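Local atomic coordinates of 4-hydroxybutyrate coenzyme A transferase (Shewanella oneidensis, PDB entry 2OAS), a protein that binds coenzyme A and probably transfers it between carboxylic acids such as acetate and 4-hydroxybutyrate, as a member of the acetyl-CoA hydrolase/transferase family. Residues Ala198-Met209 and Cys221-Thr232; Phe255-Ala265 and Pro279-Val289. All coordinates share one frame; numbering follows the deposited sequence.

Contact 1: residues Ala198-Met209 and Cys221-Thr232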
loop_
_atom_site.group_PDB
_atom_site.type_symbol
_atom_site.label_atom_id
_atom_site.label_comp_id
_atom_site.label_asym_id
_atom_site.label_seq_id
_atom_site.Cartn_x
_atom_site.Cartn_y
_atom_site.Cartn_z
ATOM N N ALA A 198 -16.087 -6.793 -17.918
ATOM C CA ALA A 198 -16.885 -8.013 -17.876
ATOM C C ALA A 198 -16.115 -9.225 -18.392
ATOM O O ALA A 198 -16.297 -10.329 -17.885
ATOM C CB ALA A 198 -18.150 -7.823 -18.674
ATOM N N GLU A 199 -15.265 -9.025 -19.396
ATOM C CA GLU A 199 -14.489 -10.131 -19.945
ATOM C C GLU A 199 -13.408 -10.648 -19.000
ATOM O O GLU A 199 -12.934 -11.773 -19.158
ATOM C CB GLU A 199 -13.861 -9.740 -21.284
ATOM C CG GLU A 199 -14.817 -9.887 -22.459
ATOM C CD GLU A 199 -14.180 -9.515 -23.800
ATOM O OE1 GLU A 199 -13.786 -8.332 -23.978
ATOM O OE2 GLU A 199 -14.071 -10.410 -24.676
ATOM N N LEU A 200 -13.033 -9.835 -18.013
ATOM C CA LEU A 200 -12.025 -10.255 -17.047
ATOM C C LEU A 200 -12.658 -11.040 -15.901
ATOM O O LEU A 200 -11.970 -11.767 -15.193
ATOM C CB LEU A 200 -11.263 -9.052 -16.477
ATOM C CG LEU A 200 -10.181 -8.362 -17.318
ATOM C CD1 LEU A 200 -9.157 -9.376 -17.799
ATOM C CD2 LEU A 200 -10.818 -7.681 -18.490
ATOM N N VAL A 201 -13.971 -10.897 -15.734
ATOM C CA VAL A 201 -14.686 -11.584 -14.661
ATOM C C VAL A 201 -14.996 -13.047 -14.959
ATOM O O VAL A 201 -15.686 -13.360 -15.928
ATOM C CB VAL A 201 -16.014 -10.867 -14.326
ATOM C CG1 VAL A 201 -16.731 -11.580 -13.187
ATOM C CG2 VAL A 201 -15.739 -9.426 -13.970
ATOM N N ARG A 202 -14.491 -13.931 -14.109
ATOM C CA ARG A 202 -14.720 -15.368 -14.259
ATOM C C ARG A 202 -15.808 -15.818 -13.304
ATOM O O ARG A 202 -16.092 -15.149 -12.310
ATOM C CB ARG A 202 -13.444 -16.157 -13.958
ATOM C CG ARG A 202 -12.284 -15.883 -14.892
ATOM C CD ARG A 202 -11.231 -16.962 -14.738
ATOM N NE ARG A 202 -10.543 -16.916 -13.452
ATOM C CZ ARG A 202 -9.533 -16.097 -13.168
ATOM N NH1 ARG A 202 -9.098 -15.244 -14.087
ATOM N NH2 ARG A 202 -8.939 -16.145 -11.979
ATOM N N ASP A 203 -16.425 -16.953 -13.610
ATOM C CA ASP A 203 -17.473 -17.479 -12.741
ATOM C C ASP A 203 -16.878 -17.759 -11.374
ATOM O O ASP A 203 -15.684 -18.039 -11.253
ATOM C CB ASP A 203 -18.079 -18.758 -13.321
ATOM C CG ASP A 203 -19.024 -18.485 -14.480
ATOM O OD1 ASP A 203 -19.795 -17.509 -14.400
ATOM O OD2 ASP A 203 -19.009 -19.249 -15.469
ATOM N N GLY A 204 -17.717 -17.654 -10.348
ATOM C CA GLY A 204 -17.275 -17.908 -8.988
ATOM C C GLY A 204 -16.411 -16.817 -8.385
ATOM O O GLY A 204 -15.886 -16.986 -7.277
ATOM N N ASP A 205 -16.254 -15.710 -9.113
ATOM C CA ASP A 205 -15.459 -14.584 -8.648
ATOM C C ASP A 205 -16.117 -13.873 -7.484
ATOM O O ASP A 205 -17.339 -13.763 -7.428
ATOM C CB ASP A 205 -15.237 -13.585 -9.771
ATOM C CG ASP A 205 -14.074 -13.956 -10.661
ATOM O OD1 ASP A 205 -13.533 -15.081 -10.544
ATOM O OD2 ASP A 205 -13.699 -13.112 -11.497
ATOM N N CYS A 206 -15.290 -13.391 -6.560
ATOM C CA CYS A 206 -15.777 -12.673 -5.381
ATOM C C CYS A 206 -15.664 -11.163 -5.622
ATOM O O CYS A 206 -14.616 -10.560 -5.376
ATOM C CB CYS A 206 -14.960 -13.067 -4.170
ATOM S SG CYS A 206 -15.599 -12.371 -2.680
ATOM N N LEU A 207 -16.757 -10.561 -6.077
ATOM C CA LEU A 207 -16.799 -9.144 -6.423
ATOM C C LEU A 207 -16.648 -8.084 -5.350
ATOM O O LEU A 207 -17.019 -8.262 -4.180
ATOM C CB LEU A 207 -18.094 -8.829 -7.176
ATOM C CG LEU A 207 -18.487 -9.651 -8.406
ATOM C CD1 LEU A 207 -19.874 -9.226 -8.871
ATOM C CD2 LEU A 207 -17.454 -9.472 -9.487
ATOM N N GLN A 208 -16.107 -6.957 -5.797
ATOM C CA GLN A 208 -15.920 -5.775 -4.982
ATOM C C GLN A 208 -15.966 -4.590 -5.939
ATOM O O GLN A 208 -15.141 -4.491 -6.858
ATOM C CB GLN A 208 -14.592 -5.826 -4.242
ATOM C CG GLN A 208 -14.345 -4.625 -3.337
ATOM C CD GLN A 208 -13.904 -3.377 -4.119
ATOM O OE1 GLN A 208 -12.832 -3.359 -4.738
ATOM N NE2 GLN A 208 -14.738 -2.335 -4.101
HETATM N N MSE A 209 -16.940 -3.703 -5.717
HETATM C CA MSE A 209 -17.140 -2.527 -6.559
HETATM C C MSE A 209 -17.705 -1.310 -5.863
HETATM O O MSE A 209 -18.102 -1.365 -4.706
HETATM C CB MSE A 209 -18.108 -2.844 -7.677
HETATM C CG MSE A 209 -17.582 -3.739 -8.742
HETATM SE SE MSE A 209 -19.023 -3.991 -9.963
HETATM C CE MSE A 209 -19.355 -5.867 -9.556
ATOM N N CYS A 221 -23.439 -6.664 -17.492
ATOM C CA CYS A 221 -22.791 -7.627 -18.377
ATOM C C CYS A 221 -22.428 -8.920 -17.659
ATOM O O CYS A 221 -21.775 -9.787 -18.240
ATOM C CB CYS A 221 -21.535 -7.027 -18.999
ATOM S SG CYS A 221 -21.794 -5.435 -19.876
ATOM N N LEU A 222 -22.846 -9.050 -16.403
ATOM C CA LEU A 222 -22.547 -10.248 -15.627
ATOM C C LEU A 222 -23.760 -11.141 -15.465
ATOM O O LEU A 222 -23.697 -12.165 -14.779
ATOM C CB LEU A 222 -22.029 -9.865 -14.239
ATOM C CG LEU A 222 -20.523 -9.786 -13.984
ATOM C CD1 LEU A 222 -19.856 -8.944 -15.048
ATOM C CD2 LEU A 222 -20.259 -9.189 -12.607
ATOM N N THR A 223 -24.866 -10.758 -16.097
ATOM C CA THR A 223 -26.108 -11.523 -16.005
ATOM C C THR A 223 -25.969 -12.926 -16.586
ATOM O O THR A 223 -26.915 -13.712 -16.561
ATOM C CB THR A 223 -27.278 -10.800 -16.721
ATOM O OG1 THR A 223 -26.993 -10.670 -18.118
ATOM C CG2 THR A 223 -27.499 -9.418 -16.122
ATOM N N GLY A 224 -24.783 -13.227 -17.108
ATOM C CA GLY A 224 -24.532 -14.532 -17.680
ATOM C C GLY A 224 -23.632 -15.396 -16.813
ATOM O O GLY A 224 -23.536 -16.605 -17.025
ATOM N N HIS A 225 -22.969 -14.784 -15.834
ATOM C CA HIS A 225 -22.084 -15.531 -14.953
ATOM C C HIS A 225 -22.883 -16.285 -13.895
ATOM O O HIS A 225 -24.107 -16.255 -13.902
ATOM C CB HIS A 225 -21.087 -14.589 -14.280
ATOM C CG HIS A 225 -20.118 -13.951 -15.226
ATOM N ND1 HIS A 225 -20.511 -13.088 -16.228
ATOM C CD2 HIS A 225 -18.771 -14.051 -15.325
ATOM C CE1 HIS A 225 -19.447 -12.685 -16.900
ATOM N NE2 HIS A 225 -18.379 -13.256 -16.372
ATOM N N LYS A 226 -22.182 -16.959 -12.990
ATOM C CA LYS A 226 -22.831 -17.714 -11.924
ATOM C C LYS A 226 -21.907 -17.992 -10.752
ATOM O O LYS A 226 -20.687 -18.009 -10.894
ATOM C CB LYS A 226 -23.400 -19.029 -12.460
ATOM C CG LYS A 226 -22.565 -19.683 -13.546
ATOM C CD LYS A 226 -23.178 -21.003 -14.030
ATOM C CE LYS A 226 -24.680 -20.884 -14.331
ATOM N NZ LYS A 226 -24.993 -19.861 -15.369
ATOM N N ASP A 227 -22.516 -18.201 -9.592
ATOM C CA ASP A 227 -21.804 -18.481 -8.348
ATOM C C ASP A 227 -20.883 -17.347 -7.947
ATOM O O ASP A 227 -19.841 -17.567 -7.332
ATOM C CB ASP A 227 -20.993 -19.771 -8.448
ATOM C CG ASP A 227 -21.843 -20.962 -8.820
ATOM O OD1 ASP A 227 -23.030 -20.992 -8.427
ATOM O OD2 ASP A 227 -21.318 -21.870 -9.496
ATOM N N LEU A 228 -21.269 -16.130 -8.308
ATOM C CA LEU A 228 -20.482 -14.964 -7.966
ATOM C C LEU A 228 -20.675 -14.618 -6.498
ATOM O O LEU A 228 -21.762 -14.788 -5.950
ATOM C CB LEU A 228 -20.891 -13.784 -8.833
ATOM C CG LEU A 228 -20.034 -13.472 -10.063
ATOM C CD1 LEU A 228 -19.575 -14.744 -10.749
ATOM C CD2 LEU A 228 -20.852 -12.595 -11.008
ATOM N N GLY A 229 -19.613 -14.141 -5.862
ATOM C CA GLY A 229 -19.695 -13.770 -4.467
ATOM C C GLY A 229 -19.597 -12.268 -4.298
ATOM O O GLY A 229 -19.340 -11.545 -5.257
ATOM N N VAL A 230 -19.799 -11.796 -3.076
ATOM C CA VAL A 230 -19.738 -10.369 -2.797
ATOM C C VAL A 230 -19.067 -10.073 -1.448
ATOM O O VAL A 230 -19.508 -10.542 -0.401
ATOM C CB VAL A 230 -21.176 -9.746 -2.823
ATOM C CG1 VAL A 230 -21.161 -8.343 -2.255
ATOM C CG2 VAL A 230 -21.719 -9.736 -4.245
ATOM N N HIS A 231 -17.982 -9.307 -1.502
ATOM C CA HIS A 231 -17.235 -8.869 -0.313
ATOM C C HIS A 231 -16.711 -7.496 -0.729
ATOM O O HIS A 231 -15.615 -7.364 -1.275
ATOM C CB HIS A 231 -16.062 -9.805 -0.008
ATOM C CG HIS A 231 -15.403 -9.505 1.300
ATOM N ND1 HIS A 231 -15.738 -10.154 2.468
ATOM C CD2 HIS A 231 -14.519 -8.542 1.647
ATOM C CE1 HIS A 231 -15.099 -9.596 3.481
ATOM N NE2 HIS A 231 -14.352 -8.615 3.011
ATOM N N THR A 232 -17.504 -6.470 -0.468
ATOM C CA THR A 232 -17.162 -5.142 -0.916
ATOM C C THR A 232 -17.308 -4.054 0.146
ATOM O O THR A 232 -17.862 -4.278 1.220
ATOM C CB THR A 232 -18.052 -4.823 -2.145
ATOM O OG1 THR A 232 -17.849 -3.481 -2.595
ATOM C CG2 THR A 232 -19.504 -5.038 -1.786
#
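The imidazole of His225 meets Val201 edge-on: the carbonyl O of Val201 lies close to the ring plane, 2.7 Å from NE2, while Leu222 CG of its own segment sits over one face, towards the rim. The bond is bent, 136° at the hydrogen, and NE2 stands above the carbonyl plane of Val201. A histidine suits this place because its ring both donates that bond and gives CD2 to the methyl CG1 of Val201. Near the same ring, Asp203 OD1 takes the backbone N of Lys226 at 2.8 Å from above the carboxylate plane; with CG turned beside its own backbone N (chi1 -76°), the carboxylate swings over to that amide. Gly204, at positive phi in a type II turn, gives its N to Lys226 O and brings its CA within 3.1 Å of Asp227 O.

Beyond the turn the backbones run as the parallel pair of a beta-alpha-beta unit, strand 206-208, helix 213-220, strand 229-230. Gly229 N bonds Asp205 O, and Leu207 N bonds Gly229 O. Asp205 OD1 forms a salt bridge with Arg346, while OD2 accepts Arg202 N. Beside the CoA-binding Glu233, Thr232 OG1 accepts a long bond from Met209 N, 3.3 Å, and is also hydrogen-bonded to Leu234 O. Leu207 CD1 meets Leu222 CD2 tip to tip at 3.8 Å, with Leu228 CD2 nearby. Polar atoms thus fasten the turns, leaving the leucine branches to pack the interior.

Contact 2: residues Phe255-Ala265 and Pro279-Val289; sequences FYPGKLVTGFA and PAVIFMDIEQV
Met284, a selenomethionine, reaches two neighbouring rings, Tyr256 by its face and Phe255 by its edge, at one side of a parallel beta-alpha-beta unit in which strands 260-262 and 281-283 are joined through helix 269-275. Its methyl CE lies over the face of Tyr256, 3.6 Å from the ring centroid, a CH-pi contact, whereas SE stands in the ring plane of Phe255 at its edge, a Met-aromatic contact. CG points opposite the backbone N (chi1 -167°) and the chain bends only at chi3, which turns CE onto the tyrosine. A long, pliable methionine chain, here with selenium in place of sulfur, suits both approaches; Met284 SE also touches Val261 CG1 at 3.9 Å.

With Phe283 and Thr262 the opposite side of the strands is reached. They run alongside each other, Thr262 OG1 above the phenyl face near its rim, 4.1 Å from Phe283 CE2. This buried hydroxyl has no polar partner in the model. The ring edge faces the backbone after Gly263, and Phe283 CZ lies 3.6 Å from Ala265 CB, where a small methyl leaves room for it. Were Phe283 replaced by an alanine, a gap would probably open beside Ala265 and the Thr262 hydroxyl would lose the ring beneath it. Val275 of the crossover helix also packs on this ring.

Leu260 N bonds Ala280 O, and Leu260 O accepts Ile282 N, the parallel pattern. Gly263 suits the close approach to helix 286-289, since a CB would press on Ile286 CG2. At that helix's start Asp285 serves as N-cap, OD1 accepting Glu287 N at 3.0 Å.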
loop_
_atom_site.group_PDB
_atom_site.type_symbol
_atom_site.label_atom_id
_atom_site.label_comp_id
_atom_site.label_asym_id
_atom_site.label_seq_id
_atom_site.Cartn_x
_atom_site.Cartn_y
_atom_site.Cartn_z
ATOM N N PHE A 255 -14.884 -16.823 3.469
ATOM C CA PHE A 255 -15.125 -15.961 4.613
ATOM C C PHE A 255 -16.563 -15.502 4.524
ATOM O O PHE A 255 -16.912 -14.690 3.669
ATOM C CB PHE A 255 -14.168 -14.778 4.597
ATOM C CG PHE A 255 -14.387 -13.802 5.711
ATOM C CD1 PHE A 255 -15.247 -12.722 5.541
ATOM C CD2 PHE A 255 -13.724 -13.949 6.924
ATOM C CE1 PHE A 255 -15.439 -11.797 6.569
ATOM C CE2 PHE A 255 -13.908 -13.036 7.953
ATOM C CZ PHE A 255 -14.768 -11.956 7.777
ATOM N N TYR A 256 -17.390 -16.038 5.418
ATOM C CA TYR A 256 -18.814 -15.736 5.451
ATOM C C TYR A 256 -19.481 -16.170 4.144
ATOM O O TYR A 256 -20.043 -15.352 3.415
ATOM C CB TYR A 256 -19.063 -14.241 5.683
ATOM C CG TYR A 256 -19.064 -13.820 7.133
ATOM C CD1 TYR A 256 -17.873 -13.721 7.854
ATOM C CD2 TYR A 256 -20.257 -13.500 7.780
ATOM C CE1 TYR A 256 -17.868 -13.306 9.186
ATOM C CE2 TYR A 256 -20.268 -13.087 9.107
ATOM C CZ TYR A 256 -19.070 -12.990 9.806
ATOM O OH TYR A 256 -19.087 -12.568 11.121
ATOM N N PRO A 257 -19.414 -17.470 3.824
ATOM C CA PRO A 257 -20.030 -17.972 2.591
ATOM C C PRO A 257 -21.559 -17.931 2.648
ATOM O O PRO A 257 -22.151 -18.002 3.725
ATOM C CB PRO A 257 -19.483 -19.395 2.492
ATOM C CG PRO A 257 -19.292 -19.787 3.930
ATOM C CD PRO A 257 -18.670 -18.542 4.515
ATOM N N GLY A 258 -22.189 -17.806 1.484
ATOM C CA GLY A 258 -23.637 -17.753 1.435
ATOM C C GLY A 258 -24.215 -16.387 1.765
ATOM O O GLY A 258 -25.406 -16.163 1.558
ATOM N N LYS A 259 -23.381 -15.471 2.260
ATOM C CA LYS A 259 -23.845 -14.129 2.620
ATOM C C LYS A 259 -23.094 -12.987 1.932
ATOM O O LYS A 259 -21.915 -13.114 1.594
ATOM C CB LYS A 259 -23.745 -13.935 4.134
ATOM C CG LYS A 259 -24.299 -15.101 4.948
ATOM C CD LYS A 259 -24.521 -14.711 6.408
ATOM C CE LYS A 259 -24.953 -15.916 7.234
ATOM N NZ LYS A 259 -23.809 -16.883 7.334
ATOM N N LEU A 260 -23.779 -11.869 1.720
ATOM C CA LEU A 260 -23.149 -10.700 1.119
ATOM C C LEU A 260 -22.519 -9.925 2.273
ATOM O O LEU A 260 -23.106 -9.844 3.349
ATOM C CB LEU A 260 -24.190 -9.809 0.447
ATOM C CG LEU A 260 -25.059 -10.454 -0.619
ATOM C CD1 LEU A 260 -26.059 -9.442 -1.155
ATOM C CD2 LEU A 260 -24.164 -10.957 -1.727
ATOM N N VAL A 261 -21.335 -9.369 2.057
ATOM C CA VAL A 261 -20.658 -8.598 3.093
ATOM C C VAL A 261 -20.268 -7.199 2.558
ATOM O O VAL A 261 -19.842 -7.075 1.412
ATOM C CB VAL A 261 -19.379 -9.357 3.591
ATOM C CG1 VAL A 261 -18.695 -8.596 4.724
ATOM C CG2 VAL A 261 -19.776 -10.760 4.087
ATOM N N THR A 262 -20.456 -6.169 3.380
ATOM C CA THR A 262 -20.092 -4.792 3.033
ATOM C C THR A 262 -19.989 -3.944 4.283
ATOM O O THR A 262 -20.386 -4.368 5.373
ATOM C CB THR A 262 -21.132 -4.050 2.157
ATOM O OG1 THR A 262 -22.448 -4.261 2.693
ATOM C CG2 THR A 262 -21.057 -4.500 0.743
ATOM N N GLY A 263 -19.471 -2.735 4.095
ATOM C CA GLY A 263 -19.341 -1.802 5.191
ATOM C C GLY A 263 -20.560 -0.902 5.218
ATOM O O GLY A 263 -20.928 -0.376 6.268
ATOM N N PHE A 264 -21.170 -0.713 4.051
ATOM C CA PHE A 264 -22.372 0.110 3.911
ATOM C C PHE A 264 -23.097 -0.077 2.574
ATOM O O PHE A 264 -22.626 -0.790 1.690
ATOM C CB PHE A 264 -22.052 1.589 4.136
ATOM C CG PHE A 264 -20.794 2.045 3.479
ATOM C CD1 PHE A 264 -19.573 1.871 4.106
ATOM C CD2 PHE A 264 -20.837 2.622 2.220
ATOM C CE1 PHE A 264 -18.390 2.267 3.490
ATOM C CE2 PHE A 264 -19.660 3.029 1.581
ATOM C CZ PHE A 264 -18.429 2.850 2.216
ATOM N N ALA A 265 -24.259 0.549 2.457
ATOM C CA ALA A 265 -25.076 0.459 1.249
ATOM C C ALA A 265 -25.652 1.825 0.862
ATOM O O ALA A 265 -25.827 2.709 1.705
ATOM C CB ALA A 265 -26.215 -0.533 1.475
ATOM N N PRO A 279 -31.014 -11.703 6.880
ATOM C CA PRO A 279 -29.950 -12.592 7.355
ATOM C C PRO A 279 -28.849 -12.842 6.331
ATOM O O PRO A 279 -27.711 -13.139 6.698
ATOM C CB PRO A 279 -30.696 -13.884 7.683
ATOM C CG PRO A 279 -32.044 -13.420 8.032
ATOM C CD PRO A 279 -32.321 -12.356 7.002
ATOM N N ALA A 280 -29.186 -12.740 5.052
ATOM C CA ALA A 280 -28.203 -12.991 4.009
ATOM C C ALA A 280 -27.265 -11.810 3.739
ATOM O O ALA A 280 -26.241 -11.980 3.082
ATOM C CB ALA A 280 -28.910 -13.415 2.714
ATOM N N VAL A 281 -27.605 -10.628 4.252
ATOM C CA VAL A 281 -26.766 -9.448 4.046
ATOM C C VAL A 281 -26.110 -9.018 5.349
ATOM O O VAL A 281 -26.783 -8.682 6.323
ATOM C CB VAL A 281 -27.573 -8.246 3.465
ATOM C CG1 VAL A 281 -26.631 -7.097 3.123
ATOM C CG2 VAL A 281 -28.343 -8.678 2.219
ATOM N N ILE A 282 -24.787 -9.026 5.362
ATOM C CA ILE A 282 -24.044 -8.654 6.545
ATOM C C ILE A 282 -23.212 -7.380 6.389
ATOM O O ILE A 282 -22.286 -7.307 5.572
ATOM C CB ILE A 282 -23.113 -9.793 6.975
ATOM C CG1 ILE A 282 -23.946 -11.040 7.289
ATOM C CG2 ILE A 282 -22.277 -9.363 8.184
ATOM C CD1 ILE A 282 -24.982 -10.835 8.388
ATOM N N PHE A 283 -23.570 -6.378 7.180
ATOM C CA PHE A 283 -22.882 -5.109 7.201
ATOM C C PHE A 283 -21.847 -5.267 8.288
ATOM O O PHE A 283 -22.162 -5.324 9.474
ATOM C CB PHE A 283 -23.841 -3.963 7.556
ATOM C CG PHE A 283 -24.746 -3.564 6.430
ATOM C CD1 PHE A 283 -25.787 -4.393 6.021
ATOM C CD2 PHE A 283 -24.527 -2.370 5.740
ATOM C CE1 PHE A 283 -26.585 -4.050 4.946
ATOM C CE2 PHE A 283 -25.323 -2.021 4.659
ATOM C CZ PHE A 283 -26.359 -2.858 4.263
HETATM N N MSE A 284 -20.601 -5.320 7.867
HETATM C CA MSE A 284 -19.487 -5.519 8.764
HETATM C C MSE A 284 -18.667 -4.250 8.920
HETATM O O MSE A 284 -18.696 -3.376 8.054
HETATM C CB MSE A 284 -18.621 -6.617 8.180
HETATM C CG MSE A 284 -17.572 -7.195 9.078
HETATM SE SE MSE A 284 -16.776 -8.629 8.073
HETATM C CE MSE A 284 -18.099 -9.975 8.483
ATOM N N ASP A 285 -17.925 -4.180 10.024
ATOM C CA ASP A 285 -17.054 -3.054 10.358
ATOM C C ASP A 285 -15.913 -2.934 9.354
ATOM O O ASP A 285 -15.210 -3.908 9.103
ATOM C CB ASP A 285 -16.494 -3.265 11.772
ATOM C CG ASP A 285 -15.375 -2.294 12.128
ATOM O OD1 ASP A 285 -15.221 -1.254 11.449
ATOM O OD2 ASP A 285 -14.652 -2.569 13.108
ATOM N N ILE A 286 -15.722 -1.744 8.786
ATOM C CA ILE A 286 -14.666 -1.528 7.800
ATOM C C ILE A 286 -13.290 -2.008 8.248
ATOM O O ILE A 286 -12.442 -2.329 7.420
ATOM C CB ILE A 286 -14.523 -0.047 7.436
ATOM C CG1 ILE A 286 -14.449 0.771 8.718
ATOM C CG2 ILE A 286 -15.667 0.393 6.555
ATOM C CD1 ILE A 286 -14.103 2.193 8.484
ATOM N N GLU A 287 -13.047 -2.039 9.551
ATOM C CA GLU A 287 -11.749 -2.498 10.032
ATOM C C GLU A 287 -11.521 -3.944 9.619
ATOM O O GLU A 287 -10.382 -4.397 9.548
ATOM C CB GLU A 287 -11.656 -2.370 11.548
ATOM C CG GLU A 287 -10.304 -2.783 12.095
ATOM C CD GLU A 287 -10.137 -2.430 13.561
ATOM O OE1 GLU A 287 -9.142 -2.872 14.167
ATOM O OE2 GLU A 287 -10.995 -1.706 14.106
ATOM N N GLN A 288 -12.613 -4.658 9.342
ATOM C CA GLN A 288 -12.558 -6.058 8.918
ATOM C C GLN A 288 -12.820 -6.223 7.420
ATOM O O GLN A 288 -12.017 -6.832 6.718
ATOM C CB GLN A 288 -13.581 -6.900 9.681
ATOM C CG GLN A 288 -13.071 -7.555 10.936
ATOM C CD GLN A 288 -12.605 -6.557 11.966
ATOM O OE1 GLN A 288 -11.408 -6.281 12.082
ATOM N NE2 GLN A 288 -13.555 -5.992 12.719
ATOM N N VAL A 289 -13.942 -5.690 6.941
ATOM C CA VAL A 289 -14.290 -5.805 5.535
ATOM C C VAL A 289 -13.198 -5.258 4.619
ATOM O O VAL A 289 -12.974 -5.804 3.531
ATOM C CB VAL A 289 -15.633 -5.091 5.203
ATOM C CG1 VAL A 289 -15.558 -3.630 5.565
ATOM C CG2 VAL A 289 -15.953 -5.233 3.717
#

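Contact 1 closes before contact 2 opens, so the two follow in series along the chain, their centres 16 Å apart. Each joins neighbouring parallel strands through a helix, but in different sheets: strands 206-208 and 229-230 lie at one end of a six-stranded mixed sheet, while 260-262 and 281-283 belong to a small parallel one. Residues 230-232 lie alongside strand 260-262 through backbone bonds of Val261 with Val230 and Thr232, which ties the two sheets together, and His231 NE2 probably bonds Val289 O. Glu233, the covalent CoA site, directly follows contact 1, and Phe264 of contact 2 touches the bound coenzyme A, so their junction lies close to the CoA site, consistent with a place near the active centre.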